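Local coordinates for probable transcriptional regulator, LysR family protein (Rhodococcus sp., PDB 2QL3) that probably acts as a DNA-binding transcription factor of the LysR family, this chain being its C-terminal substrate-binding (effector) domain, at residues R142-G146 with R147-W151; R47-E51 with G52-D56; D120-E124 with A125-P129. All coordinates share one frame; numbering follows the deposited sequence.

Contact 1 (R142-G146 with R147-W151); sequences RAFVG and RGLGW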
loop_
_atom_site.group_PDB
_atom_site.type_symbol
_atom_site.label_atom_id
_atom_site.label_comp_id
_atom_site.label_asym_id
_atom_site.label_seq_id
_atom_site.Cartn_x
_atom_site.Cartn_y
_atom_site.Cartn_z
ATOM N N ARG A 142 2.741 -8.159 3.380
ATOM C CA ARG A 142 3.745 -9.002 2.660
ATOM C C ARG A 142 5.121 -8.765 3.194
ATOM O O ARG A 142 5.858 -9.746 3.438
ATOM C CB ARG A 142 3.772 -8.691 1.148
ATOM C CG ARG A 142 2.527 -9.054 0.416
ATOM C CD ARG A 142 2.628 -8.660 -1.082
ATOM N NE ARG A 142 3.477 -9.604 -1.818
ATOM C CZ ARG A 142 4.623 -9.314 -2.412
ATOM N NH1 ARG A 142 5.273 -10.261 -3.085
ATOM N NH2 ARG A 142 5.125 -8.098 -2.355
ATOM N N ALA A 143 5.472 -7.498 3.442
ATOM C CA ALA A 143 6.822 -7.181 3.950
ATOM C C ALA A 143 7.069 -7.738 5.361
ATOM O O ALA A 143 8.158 -8.253 5.639
ATOM C CB ALA A 143 7.060 -5.706 3.952
ATOM N N PHE A 144 6.057 -7.646 6.239
ATOM C CA PHE A 144 6.153 -8.199 7.595
ATOM C C PHE A 144 6.325 -9.737 7.538
ATOM O O PHE A 144 7.172 -10.310 8.207
ATOM C CB PHE A 144 4.936 -7.822 8.454
ATOM C CG PHE A 144 5.028 -6.483 9.170
ATOM C CD1 PHE A 144 5.785 -5.457 8.686
ATOM C CD2 PHE A 144 4.310 -6.271 10.351
ATOM C CE1 PHE A 144 5.876 -4.240 9.338
ATOM C CE2 PHE A 144 4.398 -5.030 11.015
ATOM C CZ PHE A 144 5.150 -4.015 10.488
ATOM N N VAL A 145 5.512 -10.414 6.760
ATOM C CA VAL A 145 5.620 -11.867 6.606
ATOM C C VAL A 145 6.991 -12.274 5.997
ATOM O O VAL A 145 7.609 -13.254 6.437
ATOM C CB VAL A 145 4.405 -12.408 5.748
ATOM C CG1 VAL A 145 4.641 -13.797 5.291
ATOM C CG2 VAL A 145 3.080 -12.343 6.582
ATOM N N GLY A 146 7.477 -11.542 4.993
ATOM C CA GLY A 146 8.736 -11.894 4.330
ATOM C C GLY A 146 9.909 -11.783 5.311
ATOM O O GLY A 146 10.859 -12.553 5.264
ATOM N N ARG A 147 9.815 -10.810 6.218
ATOM C CA ARG A 147 10.784 -10.608 7.287
ATOM C C ARG A 147 10.661 -11.601 8.485
ATOM O O ARG A 147 11.557 -11.711 9.256
ATOM C CB ARG A 147 10.766 -9.116 7.739
ATOM C CG ARG A 147 11.705 -8.793 8.868
ATOM C CD ARG A 147 13.205 -9.007 8.537
ATOM N NE ARG A 147 13.659 -8.116 7.462
ATOM C CZ ARG A 147 14.932 -7.885 7.130
ATOM N NH1 ARG A 147 15.926 -8.473 7.785
ATOM N NH2 ARG A 147 15.224 -7.034 6.152
ATOM N N GLY A 148 9.571 -12.338 8.616
ATOM C CA GLY A 148 9.487 -13.361 9.637
ATOM C C GLY A 148 8.569 -13.011 10.797
ATOM O O GLY A 148 8.557 -13.731 11.789
ATOM N N LEU A 149 7.803 -11.913 10.690
ATOM C CA LEU A 149 6.952 -11.458 11.800
ATOM C C LEU A 149 5.605 -12.200 11.940
ATOM O O LEU A 149 4.870 -12.010 12.937
ATOM C CB LEU A 149 6.728 -9.934 11.651
ATOM C CG LEU A 149 7.953 -9.044 11.819
ATOM C CD1 LEU A 149 7.616 -7.643 11.336
ATOM C CD2 LEU A 149 8.311 -8.976 13.297
ATOM N N GLY A 150 5.254 -13.008 10.939
ATOM C CA GLY A 150 4.202 -14.000 11.069
ATOM C C GLY A 150 3.769 -14.563 9.691
ATOM O O GLY A 150 4.529 -14.531 8.751
ATOM N N TRP A 151 2.574 -15.148 9.612
ATOM C CA TRP A 151 2.026 -15.652 8.368
ATOM C C TRP A 151 0.824 -14.773 8.045
ATOM O O TRP A 151 0.214 -14.192 8.963
ATOM C CB TRP A 151 1.610 -17.133 8.525
ATOM C CG TRP A 151 0.564 -17.419 9.598
ATOM C CD1 TRP A 151 0.806 -17.735 10.915
ATOM C CD2 TRP A 151 -0.855 -17.423 9.445
ATOM N NE1 TRP A 151 -0.375 -17.937 11.579
ATOM C CE2 TRP A 151 -1.413 -17.741 10.706
ATOM C CE3 TRP A 151 -1.723 -17.178 8.361
ATOM C CZ2 TRP A 151 -2.787 -17.838 10.918
ATOM C CZ3 TRP A 151 -3.092 -17.292 8.572
ATOM C CH2 TRP A 151 -3.614 -17.623 9.843
HETATM O O HOH W 1 6.900 -15.508 8.016
#
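Phe144 and Leu149 meet five residues apart, where the chain turns back at the end of its helix. The methyl CD1 of Leu149 lies over one face of the Phe144 ring in a CH-pi contact, 3.8 Å from the ring centroid and displaced toward the rim at CG. Leu149 reaches it because its CG stands anti to its own carbonyl carbon (chi1 -66°), which sends the branch back toward the helix. Next to this pair, Val145 sets CG2 3.4 Å from Gly150 O, a beta-branched side chain walling the outgoing backbone.

A Schellman motif positions these groups. Leu149 N donates to Phe144 O at 3.0 Å, close to straight at 161°, and Gly148 N donates to Val145 O at 3.1 Å from above the carbonyl plane. Gly148 has positive phi, which glycine tolerates readily; Gly150, beyond the motif, is a second glycine with unusual backbone angles. One water donates to both Val145 O and Gly150 O, bridging the last helical turn to the departing chain.

Farther out, Tyr133 meets the Phe144 ring edge-to-face, while Phe38 and Leu24 of the second subunit also pack on Phe144, so this helix end belongs to the subunit interface. Helix 138-147 passes into strand 152-154 with Val145 resting on strand 106-109 and Trp151 hydrogen-bonded through NE1 to His104 O.

Contact 2 (R47-E51 with G52-D56); sequences RTQLE and GGELD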
loop_
_atom_site.group_PDB
_atom_site.type_symbol
_atom_site.label_atom_id
_atom_site.label_comp_id
_atom_site.label_asym_id
_atom_site.label_seq_id
_atom_site.Cartn_x
_atom_site.Cartn_y
_atom_site.Cartn_z
ATOM N N ARG A 47 -18.865 2.728 -1.279
ATOM C CA ARG A 47 -20.308 2.438 -1.418
ATOM C C ARG A 47 -21.137 3.735 -1.393
ATOM O O ARG A 47 -22.078 3.943 -2.183
ATOM C CB ARG A 47 -20.733 1.470 -0.282
ATOM C CG ARG A 47 -22.247 1.325 -0.075
ATOM C CD ARG A 47 -22.568 0.270 1.026
ATOM N NE ARG A 47 -22.742 0.949 2.303
ATOM C CZ ARG A 47 -22.007 0.777 3.376
ATOM N NH1 ARG A 47 -21.037 -0.185 3.407
ATOM N NH2 ARG A 47 -22.304 1.526 4.458
ATOM N N THR A 48 -20.766 4.593 -0.452
ATOM C CA THR A 48 -21.334 5.903 -0.256
ATOM C C THR A 48 -21.164 6.825 -1.479
ATOM O O THR A 48 -22.093 7.512 -1.875
ATOM C CB THR A 48 -20.661 6.503 1.013
ATOM O OG1 THR A 48 -21.447 6.061 2.126
ATOM C CG2 THR A 48 -20.641 7.999 0.979
ATOM N N GLN A 49 -19.979 6.820 -2.066
ATOM C CA GLN A 49 -19.722 7.556 -3.299
ATOM C C GLN A 49 -20.535 7.000 -4.467
ATOM O O GLN A 49 -21.229 7.776 -5.178
ATOM C CB GLN A 49 -18.193 7.630 -3.570
ATOM C CG GLN A 49 -17.521 8.527 -2.541
ATOM C CD GLN A 49 -15.994 8.310 -2.361
ATOM O OE1 GLN A 49 -15.449 8.546 -1.269
ATOM N NE2 GLN A 49 -15.319 7.913 -3.419
ATOM N N LEU A 50 -20.515 5.684 -4.650
ATOM C CA LEU A 50 -21.350 5.041 -5.686
ATOM C C LEU A 50 -22.859 5.329 -5.537
ATOM O O LEU A 50 -23.543 5.641 -6.517
ATOM C CB LEU A 50 -21.105 3.529 -5.773
ATOM C CG LEU A 50 -21.486 2.801 -7.100
ATOM C CD1 LEU A 50 -20.624 3.192 -8.281
ATOM C CD2 LEU A 50 -21.354 1.287 -6.960
ATOM N N GLU A 51 -23.396 5.230 -4.326
ATOM C CA GLU A 51 -24.822 5.563 -4.107
ATOM C C GLU A 51 -25.131 6.999 -4.504
ATOM O O GLU A 51 -26.220 7.269 -5.031
ATOM C CB GLU A 51 -25.296 5.347 -2.655
ATOM C CG GLU A 51 -25.419 3.899 -2.203
ATOM C CD GLU A 51 -26.662 3.189 -2.705
ATOM O OE1 GLU A 51 -27.731 3.841 -2.937
ATOM O OE2 GLU A 51 -26.555 1.930 -2.866
ATOM N N GLY A 52 -24.227 7.924 -4.202
ATOM C CA GLY A 52 -24.514 9.338 -4.499
ATOM C C GLY A 52 -24.147 9.855 -5.895
ATOM O O GLY A 52 -24.235 11.071 -6.159
ATOM N N GLY A 53 -23.689 8.947 -6.766
ATOM C CA GLY A 53 -23.339 9.269 -8.127
ATOM C C GLY A 53 -21.974 9.885 -8.333
ATOM O O GLY A 53 -21.708 10.460 -9.371
ATOM N N GLU A 54 -21.121 9.793 -7.328
ATOM C CA GLU A 54 -19.808 10.380 -7.415
ATOM C C GLU A 54 -18.905 9.452 -8.198
ATOM O O GLU A 54 -17.887 9.899 -8.725
ATOM C CB GLU A 54 -19.200 10.588 -6.007
ATOM C CG GLU A 54 -19.833 11.703 -5.192
ATOM C CD GLU A 54 -19.128 11.841 -3.822
ATOM O OE1 GLU A 54 -19.723 11.425 -2.789
ATOM O OE2 GLU A 54 -17.972 12.343 -3.790
ATOM N N LEU A 55 -19.242 8.165 -8.202
ATOM C CA LEU A 55 -18.580 7.157 -9.009
ATOM C C LEU A 55 -19.587 6.615 -10.003
ATOM O O LEU A 55 -20.764 6.531 -9.678
ATOM C CB LEU A 55 -18.054 6.002 -8.149
ATOM C CG LEU A 55 -17.016 6.299 -7.079
ATOM C CD1 LEU A 55 -16.832 5.013 -6.260
ATOM C CD2 LEU A 55 -15.723 6.756 -7.729
ATOM N N ASP A 56 -19.117 6.274 -11.201
ATOM C CA ASP A 56 -19.960 5.621 -12.214
ATOM C C ASP A 56 -19.947 4.110 -11.959
ATOM O O ASP A 56 -20.984 3.452 -11.989
ATOM C CB ASP A 56 -19.466 5.863 -13.654
ATOM C CG ASP A 56 -19.652 7.338 -14.150
ATOM O OD1 ASP A 56 -20.726 7.614 -14.714
ATOM O OD2 ASP A 56 -18.757 8.219 -13.985
HETATM O O HOH W 2 -23.383 5.796 -9.150
#
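Gln49 and Glu54 lie across one another at an angle, with the amide and carboxylate planes 40° apart. Both chains are extended beyond CG, and the touching is done by the aliphatic part of Gln49: its CG is 3.6 Å from Glu54 OE1. Gln49 CB rests against Leu55 CG at 3.9 Å, so one methylene chain serves an acidic neighbour and an apolar one. Leu50 approaches Leu55 differently. Its CG stands anti to the backbone N (chi1 -158°), and from there CD1 reaches Leu55 CB at 3.8 Å and also lies near the carbonyl oxygens of Leu55 and Asp56. Leucine fits both positions, which are buried beneath an otherwise exposed bend.

The backbone holds these side chains in place through a Schellman motif at the end of helix 43-51. Glu54 N donates to Gln49 O at 2.9 Å, and Gly53 N makes a weak bond to Leu50 O; Gly53 has positive phi, a conformation glycine adopts easily. A water donates to Leu50 O at 2.6 Å and to Leu55 O at 2.8 Å. Beyond the turn, Asp56 OD2 accepts from Ala8 N, tying the residue just before strand 57-61 to strand 5-11.

The chemistry is therefore divided: leucines close the inner side, backbone and water bonds satisfy carbonyls at the helix end, and acidic Glu54 remains at the exposed surface.

Contact 3 (D120-E124 with A125-P129); sequences DVCRE and AGFAP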
loop_
_atom_site.group_PDB
_atom_site.type_symbol
_atom_site.label_atom_id
_atom_site.label_comp_id
_atom_site.label_asym_id
_atom_site.label_seq_id
_atom_site.Cartn_x
_atom_site.Cartn_y
_atom_site.Cartn_z
ATOM N N ASP A 120 -13.317 -15.193 8.801
ATOM C CA ASP A 120 -14.291 -16.221 8.361
ATOM C C ASP A 120 -13.593 -17.499 7.952
ATOM O O ASP A 120 -14.014 -18.567 8.343
ATOM C CB ASP A 120 -15.235 -15.745 7.199
ATOM C CG ASP A 120 -16.297 -14.677 7.641
ATOM O OD1 ASP A 120 -16.481 -14.428 8.843
ATOM O OD2 ASP A 120 -16.950 -14.070 6.755
ATOM N N VAL A 121 -12.504 -17.398 7.195
ATOM C CA VAL A 121 -11.787 -18.606 6.775
ATOM C C VAL A 121 -10.979 -19.335 7.866
ATOM O O VAL A 121 -10.890 -20.557 7.861
ATOM C CB VAL A 121 -11.057 -18.444 5.392
ATOM C CG1 VAL A 121 -11.336 -17.066 4.756
ATOM C CG2 VAL A 121 -9.581 -18.811 5.422
ATOM N N CYS A 122 -10.410 -18.590 8.819
ATOM C CA CYS A 122 -9.856 -19.241 10.022
ATOM C C CYS A 122 -10.963 -19.907 10.808
ATOM O O CYS A 122 -10.821 -21.049 11.256
ATOM C CB CYS A 122 -9.134 -18.250 10.916
ATOM S SG CYS A 122 -7.618 -17.546 10.154
ATOM N N ARG A 123 -12.041 -19.158 11.029
ATOM C CA ARG A 123 -13.186 -19.622 11.845
ATOM C C ARG A 123 -13.607 -20.952 11.300
ATOM O O ARG A 123 -13.888 -21.851 12.058
ATOM C CB ARG A 123 -14.353 -18.635 11.730
ATOM C CG ARG A 123 -15.434 -18.757 12.724
ATOM C CD ARG A 123 -16.406 -17.630 12.542
ATOM N NE ARG A 123 -17.633 -18.260 12.143
ATOM C CZ ARG A 123 -18.369 -17.969 11.077
ATOM N NH1 ARG A 123 -18.062 -16.961 10.280
ATOM N NH2 ARG A 123 -19.464 -18.690 10.860
ATOM N N GLU A 124 -13.620 -21.079 9.975
ATOM C CA GLU A 124 -14.054 -22.337 9.326
ATOM C C GLU A 124 -13.031 -23.483 9.487
ATOM O O GLU A 124 -13.405 -24.645 9.582
ATOM C CB GLU A 124 -14.465 -22.109 7.859
ATOM C CG GLU A 124 -13.437 -22.561 6.839
ATOM C CD GLU A 124 -13.975 -22.501 5.428
ATOM O OE1 GLU A 124 -15.045 -23.103 5.210
ATOM O OE2 GLU A 124 -13.332 -21.847 4.556
ATOM N N ALA A 125 -11.748 -23.149 9.557
ATOM C CA ALA A 125 -10.706 -24.139 9.902
ATOM C C ALA A 125 -10.649 -24.460 11.418
ATOM O O ALA A 125 -9.854 -25.334 11.866
ATOM C CB ALA A 125 -9.360 -23.682 9.400
ATOM N N GLY A 126 -11.474 -23.758 12.203
ATOM C CA GLY A 126 -11.676 -24.079 13.638
ATOM C C GLY A 126 -11.036 -23.148 14.673
ATOM O O GLY A 126 -11.095 -23.424 15.853
ATOM N N PHE A 127 -10.437 -22.038 14.248
ATOM C CA PHE A 127 -9.685 -21.205 15.198
ATOM C C PHE A 127 -9.875 -19.719 15.019
ATOM O O PHE A 127 -10.464 -19.259 14.020
ATOM C CB PHE A 127 -8.194 -21.592 15.282
ATOM C CG PHE A 127 -7.407 -21.237 14.061
ATOM C CD1 PHE A 127 -7.503 -22.017 12.901
ATOM C CD2 PHE A 127 -6.571 -20.117 14.061
ATOM C CE1 PHE A 127 -6.819 -21.671 11.741
ATOM C CE2 PHE A 127 -5.837 -19.779 12.915
ATOM C CZ PHE A 127 -5.963 -20.549 11.759
ATOM N N ALA A 128 -9.458 -18.995 16.049
ATOM C CA ALA A 128 -9.376 -17.554 16.065
ATOM C C ALA A 128 -7.870 -17.283 16.030
ATOM O O ALA A 128 -7.124 -17.776 16.873
ATOM C CB ALA A 128 -10.007 -17.000 17.357
ATOM N N PRO A 129 -7.404 -16.584 15.006
ATOM C CA PRO A 129 -5.934 -16.472 14.928
ATOM C C PRO A 129 -5.354 -15.560 16.017
ATOM O O PRO A 129 -6.052 -14.615 16.473
ATOM C CB PRO A 129 -5.710 -15.838 13.577
ATOM C CG PRO A 129 -6.971 -15.001 13.358
ATOM C CD PRO A 129 -8.088 -15.885 13.900
#
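Cys122 touches Phe127 and Pro129 at once. The apolar and aromatic contacts come first: Cys122 CB sits over one face of the Phe127 ring, 4.1 Å from the centroid and 15° off the normal, a CH-pi contact. The thiol makes a sulfur-aromatic contact with the same ring, but obliquely, SG coming nearest at CZ, 3.8 Å away. Phe127 brings its ring back against Cys122 because CG lies between the backbone N and the carbonyl carbon (chi1 71°). Pro129 adds its CD at 3.9 Å from Cys122 CB, and Leu98 packs on both Cys122 and Phe127. A small, weakly polar cysteine suits this buried place, where a ring and a proline close in together.

Backbone hydrogen bonds form a Schellman motif that ends helix 114-125 and turns the chain toward strand 131-135, which pairs in parallel with strand 106-109, a beta-alpha-beta crossover. Phe127 N donates to Cys122 O at 3.2 Å, nearly straight at 173° yet from above the carbonyl plane. Gly126 N donates to Arg123 O at 3.1 Å. Gly126 has positive phi, and glycine, having no side chain, takes up this conformation without strain.

Weaker polar contacts lie on the outer side. Arg123 CA sends a CA-H...O contact to Phe127 O at 3.5 Å. Along the exposed side of the helix, Arg123 NH1 forms a salt bridge with Asp120 OD1, its hydrogen bond weak, the carboxylate oxygen lying at the guanidinium edge.

All three contacts end a helix with a Schellman motif built on a glycine of positive phi, but their surroundings differ. Contact 1 is the most buried and the only one touched by the second subunit; its packing is phenylalanine on leucine. Contacts 2 and 3 are partly buried, with charged residues on their outer sides: contact 2 relies on leucines and aliphatic stems, contact 3 on sulfur and a ring. Water bridges appear in contacts 1 and 2. Contacts 1 and 3 touch directly, Trp151 CH2 lying 4.0 Å from Cys122 SG, whereas contact 2 lies across the chain's centre from contact 1, the two centres about 36 Å apart.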